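Local coordinates for exopolysaccharide biosynthesis protein (Pantoea stewartii subsp. stewartii DC283, PDB 6TGF) that modifies the glycan biofilm of its bacterium, probably as a hydrolase of exopolysaccharide, on a parallel beta-helix fold resembling bacteriophage tailspikes, at residues P61-W64 with Q65-G69; L91-A94 with N95-A99. All coordinates share one frame; numbering follows the deposited sequence.

Contact 1 of 2, residues P61-W64 with Q65-G69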
loop_
_atom_site.group_PDB
_atom_site.type_symbol
_atom_site.label_atom_id
_atom_site.label_comp_id
_atom_site.label_asym_id
_atom_site.label_seq_id
_atom_site.Cartn_x
_atom_site.Cartn_y
_atom_site.Cartn_z
ATOM N N PRO B 61 4.310 54.564 16.207
ATOM C CA PRO B 61 3.550 55.600 16.917
ATOM C C PRO B 61 4.399 56.499 17.834
ATOM O O PRO B 61 4.052 57.659 17.994
ATOM C CB PRO B 61 2.543 54.803 17.765
ATOM C CG PRO B 61 2.397 53.486 17.037
ATOM C CD PRO B 61 3.761 53.217 16.435
ATOM N N GLN B 62 5.476 55.947 18.405
ATOM C CA GLN B 62 6.406 56.649 19.332
ATOM C C GLN B 62 7.132 57.767 18.575
ATOM O O GLN B 62 7.369 58.832 19.179
ATOM C CB GLN B 62 7.423 55.674 19.933
ATOM C CG GLN B 62 6.807 54.597 20.818
ATOM C CD GLN B 62 6.195 53.451 20.047
ATOM O OE1 GLN B 62 6.471 53.248 18.867
ATOM N NE2 GLN B 62 5.347 52.689 20.719
ATOM N N PHE B 63 7.465 57.523 17.303
ATOM C CA PHE B 63 8.180 58.465 16.402
ATOM C C PHE B 63 7.293 59.689 16.138
ATOM O O PHE B 63 7.758 60.821 16.367
ATOM C CB PHE B 63 8.571 57.761 15.100
ATOM C CG PHE B 63 9.586 58.501 14.269
ATOM C CD1 PHE B 63 9.188 59.480 13.375
ATOM C CD2 PHE B 63 10.938 58.219 14.380
ATOM C CE1 PHE B 63 10.119 60.163 12.608
ATOM C CE2 PHE B 63 11.870 58.902 13.614
ATOM C CZ PHE B 63 11.458 59.873 12.730
ATOM N N TRP B 64 6.059 59.457 15.675
ATOM C CA TRP B 64 5.012 60.492 15.443
ATOM C C TRP B 64 4.957 61.434 16.653
ATOM O O TRP B 64 5.139 62.654 16.468
ATOM C CB TRP B 64 3.651 59.825 15.187
ATOM C CG TRP B 64 2.577 60.730 14.664
ATOM C CD1 TRP B 64 2.478 62.083 14.815
ATOM C CD2 TRP B 64 1.410 60.329 13.923
ATOM N NE1 TRP B 64 1.347 62.552 14.206
ATOM C CE2 TRP B 64 0.669 61.500 13.651
ATOM C CE3 TRP B 64 0.922 59.103 13.456
ATOM C CZ2 TRP B 64 -0.527 61.477 12.935
ATOM C CZ3 TRP B 64 -0.261 59.080 12.748
ATOM C CH2 TRP B 64 -0.974 60.253 12.493
ATOM N N GLN B 65 4.745 60.864 17.842
ATOM C CA GLN B 65 4.453 61.594 19.107
ATOM C C GLN B 65 5.680 62.378 19.595
ATOM O O GLN B 65 5.485 63.501 20.099
ATOM C CB GLN B 65 3.989 60.613 20.188
ATOM C CG GLN B 65 2.487 60.359 20.184
ATOM C CD GLN B 65 1.686 61.500 20.767
ATOM O OE1 GLN B 65 0.493 61.638 20.504
ATOM N NE2 GLN B 65 2.331 62.325 21.576
ATOM N N ASN B 66 6.886 61.813 19.465
ATOM C CA ASN B 66 8.093 62.270 20.208
ATOM C C ASN B 66 9.103 62.955 19.279
ATOM O O ASN B 66 9.599 64.030 19.672
ATOM C CB ASN B 66 8.742 61.118 20.980
ATOM C CG ASN B 66 7.844 60.561 22.065
ATOM O OD1 ASN B 66 7.096 61.301 22.703
ATOM N ND2 ASN B 66 7.910 59.259 22.284
ATOM N N PHE B 67 9.408 62.368 18.116
ATOM C CA PHE B 67 10.529 62.799 17.235
ATOM C C PHE B 67 10.410 64.291 16.904
ATOM O O PHE B 67 9.324 64.741 16.483
ATOM C CB PHE B 67 10.588 61.997 15.933
ATOM C CG PHE B 67 11.711 62.416 15.015
ATOM C CD1 PHE B 67 11.527 63.427 14.085
ATOM C CD2 PHE B 67 12.961 61.824 15.101
ATOM C CE1 PHE B 67 12.562 63.824 13.253
ATOM C CE2 PHE B 67 13.994 62.221 14.265
ATOM C CZ PHE B 67 13.793 63.219 13.344
ATOM N N GLN B 68 11.511 65.025 17.094
ATOM C CA GLN B 68 11.724 66.410 16.599
ATOM C C GLN B 68 13.060 66.450 15.852
ATOM O O GLN B 68 14.038 65.880 16.371
ATOM C CB GLN B 68 11.709 67.408 17.758
ATOM C CG GLN B 68 10.309 67.726 18.261
ATOM C CD GLN B 68 10.322 68.418 19.601
ATOM O OE1 GLN B 68 10.022 69.604 19.711
ATOM N NE2 GLN B 68 10.678 67.675 20.636
ATOM N N GLY B 69 13.099 67.086 14.678
ATOM C CA GLY B 69 14.313 67.142 13.844
ATOM C C GLY B 69 14.107 67.885 12.538
ATOM O O GLY B 69 13.190 68.727 12.469
HETATM O O HOH W 1 6.943 64.739 17.598
#
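Phe-63 overlaps Phe-67 in an offset stack, the two side chains running in the same direction, with ring centroids 4.3 Å apart and planes at 12°. The displacement decides which atoms meet. The CZ end of Phe-63 lies over the Phe-67 face toward its rim, 3.4 Å from CD2 of Phe-67, whereas the middle of the Phe-63 face receives CB of Phe-67, a CH-pi contact of 3.7 Å to the ring centroid. Both CG atoms stand anti to their backbone nitrogens (chi1 -165° for Phe-63, 180° for Phe-67), which sends the two rings off along the same side of the chain, and both reach Leu-132 of strand 129-134. In the backbone, Phe-67 N donates to Phe-63 O at 2.9 Å, an i to i+4 bond. Two residues earlier, Gln-65 N reaches Pro-61 O at 3.3 Å; the bonds of Asn-66 N to the carbonyls of Gln-62 and Phe-63 are weak. A water donates to both Trp-64 O and Phe-67 O, bridging the end of the helix and the first residue beyond it. The Trp-64 indole serves another neighbour, its NE1 bonding Asp-113 of helix 109-117 while its ring meets Tyr-57 edge-to-face. An i, i+4 aromatic pair that spans the C-terminal end of a short helix, with Phe-67 the first residue past it, thus marks where helix 61-66 gives way to strand 69-74 in the head-binding-like region of this tailspike-like protein.

Contact 2 of 2, residues L91-A94 with N95-A99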
loop_
_atom_site.group_PDB
_atom_site.type_symbol
_atom_site.label_atom_id
_atom_site.label_comp_id
_atom_site.label_asym_id
_atom_site.label_seq_id
_atom_site.Cartn_x
_atom_site.Cartn_y
_atom_site.Cartn_z
ATOM N N LEU B 91 5.089 71.524 -1.178
ATOM C CA LEU B 91 4.018 71.062 -0.256
ATOM C C LEU B 91 2.665 71.272 -0.940
ATOM O O LEU B 91 2.329 72.435 -1.232
ATOM C CB LEU B 91 4.094 71.838 1.064
ATOM C CG LEU B 91 2.972 71.552 2.063
ATOM C CD1 LEU B 91 3.015 70.111 2.546
ATOM C CD2 LEU B 91 3.037 72.504 3.244
ATOM N N ARG B 92 1.936 70.181 -1.192
ATOM C CA ARG B 92 0.532 70.198 -1.684
ATOM C C ARG B 92 -0.408 70.214 -0.474
ATOM O O ARG B 92 -0.194 69.395 0.438
ATOM C CB ARG B 92 0.266 68.982 -2.576
ATOM C CG ARG B 92 -1.170 68.866 -3.063
ATOM C CD ARG B 92 -1.367 67.614 -3.892
ATOM N NE ARG B 92 -1.567 66.431 -3.065
ATOM C CZ ARG B 92 -1.477 65.177 -3.498
ATOM N NH1 ARG B 92 -1.173 64.926 -4.762
ATOM N NH2 ARG B 92 -1.682 64.174 -2.663
ATOM N N ASP B 93 -1.405 71.105 -0.472
ATOM C CA ASP B 93 -2.368 71.278 0.652
ATOM C C ASP B 93 -3.676 70.546 0.322
ATOM O O ASP B 93 -3.763 69.942 -0.769
ATOM C CB ASP B 93 -2.580 72.760 0.983
ATOM C CG ASP B 93 -3.311 73.577 -0.072
ATOM O OD1 ASP B 93 -3.884 72.975 -1.006
ATOM O OD2 ASP B 93 -3.306 74.818 0.056
ATOM N N ALA B 94 -4.643 70.598 1.244
ATOM C CA ALA B 94 -5.963 69.923 1.167
ATOM C C ALA B 94 -6.684 70.291 -0.133
ATOM O O ALA B 94 -7.180 69.372 -0.817
ATOM C CB ALA B 94 -6.799 70.292 2.368
ATOM N N ASN B 95 -6.726 71.585 -0.465
ATOM C CA ASN B 95 -7.505 72.134 -1.607
ATOM C C ASN B 95 -6.742 71.902 -2.918
ATOM O O ASN B 95 -7.301 72.229 -3.981
ATOM C CB ASN B 95 -7.843 73.611 -1.390
ATOM C CG ASN B 95 -8.522 73.864 -0.060
ATOM O OD1 ASN B 95 -7.945 74.486 0.831
ATOM N ND2 ASN B 95 -9.740 73.366 0.094
ATOM N N GLY B 96 -5.516 71.369 -2.847
ATOM C CA GLY B 96 -4.733 70.916 -4.014
ATOM C C GLY B 96 -3.693 71.932 -4.457
ATOM O O GLY B 96 -3.003 71.657 -5.457
ATOM N N ASN B 97 -3.569 73.059 -3.748
ATOM C CA ASN B 97 -2.624 74.157 -4.087
ATOM C C ASN B 97 -1.193 73.719 -3.761
ATOM O O ASN B 97 -1.020 72.880 -2.857
ATOM C CB ASN B 97 -2.962 75.458 -3.355
ATOM C CG ASN B 97 -4.380 75.927 -3.599
ATOM O OD1 ASN B 97 -5.115 75.325 -4.379
ATOM N ND2 ASN B 97 -4.772 77.002 -2.935
ATOM N N LEU B 98 -0.213 74.287 -4.469
ATOM C CA LEU B 98 1.231 73.965 -4.334
ATOM C C LEU B 98 1.998 75.219 -3.909
ATOM O O LEU B 98 1.771 76.284 -4.508
ATOM C CB LEU B 98 1.750 73.444 -5.675
ATOM C CG LEU B 98 1.058 72.189 -6.197
ATOM C CD1 LEU B 98 0.979 72.210 -7.713
ATOM C CD2 LEU B 98 1.764 70.937 -5.706
ATOM N N ALA B 99 2.866 75.083 -2.907
ATOM C CA ALA B 99 3.860 76.097 -2.493
ATOM C C ALA B 99 5.213 75.404 -2.317
ATOM O O ALA B 99 5.234 74.295 -1.754
ATOM C CB ALA B 99 3.412 76.777 -1.225
#
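Asp-93 leans across the mouth of the turn toward Asn-97, their carboxylate and amide planes 45° apart. A chi1 of 68° tucks CG between the two backbone branches and brings the carboxylate over the N-H groups of the loop. OD1 of Asp-93 then accepts Asn-97 N at 2.8 Å, a bond that arrives from above the carboxylate plane, and takes a weak second one from Gly-96 N. The other oxygen, OD2, rests 3.5 Å from CB of Asn-97, so the two side chains meet through carboxylate and methylene, with the amide of Asn-97 carried beyond. OD1 thus ties down the N-H of Asn-97 and, weakly, that of Gly-96.

The backbone answers with Gly-96 N to Asp-93 O at 3.1 Å and Asp-93 N to Asn-97 O at 3.0 Å. This is a 3:5 beta hairpin, a type I turn from Asp-93 to Gly-96 followed by a G1 bulge at Gly-96, whose positive phi of 99° is one that glycine adopts readily; it links strands 89-92 and 98-101.

Farther from the loop the flanking residues face each other in antiparallel pairs. Arg-92 and Leu-98, a non-hydrogen-bonded pair, project to one face, where CD2 of Leu-98 touches CB of Arg-92 at 4.0 Å, and both side chains also meet Ile-123 of strand 121-124. Through its CA, Arg-92 adds a CH...O contact to Asn-97 O at 3.3 Å. Leu-91 and Ala-99 occupy the other face as a hydrogen-bonded pair, Leu-91 N donating to Ala-99 O at 2.8 Å while Ala-99 N returns to Leu-91 O; here the leucine side chain packs on Leu-122.

How the contacts relate
Contact 1 closes before contact 2 opens along the chain, and the two do not touch: their centres lie 24 Å apart and their nearest atoms about 14 Å. Both belong to the region matching the Head_binding family, far out on one side of the elongated chain, with centres 63 and 67 Å from its centre. They serve different sheets there, residues 61-69 leading into the four-stranded sheet that holds strand 69-74, residues 91-99 forming a hairpin of a five-stranded one. Asn-66 in contact 1 packs on Gln-138 of the second subunit; contact 2 meets no other chain of the assembly. The side chains of Phe-63 and Leu-91 each come near a bound tetraethylene glycol, about 4 and 5 Å away, probably from the crystallisation liquor.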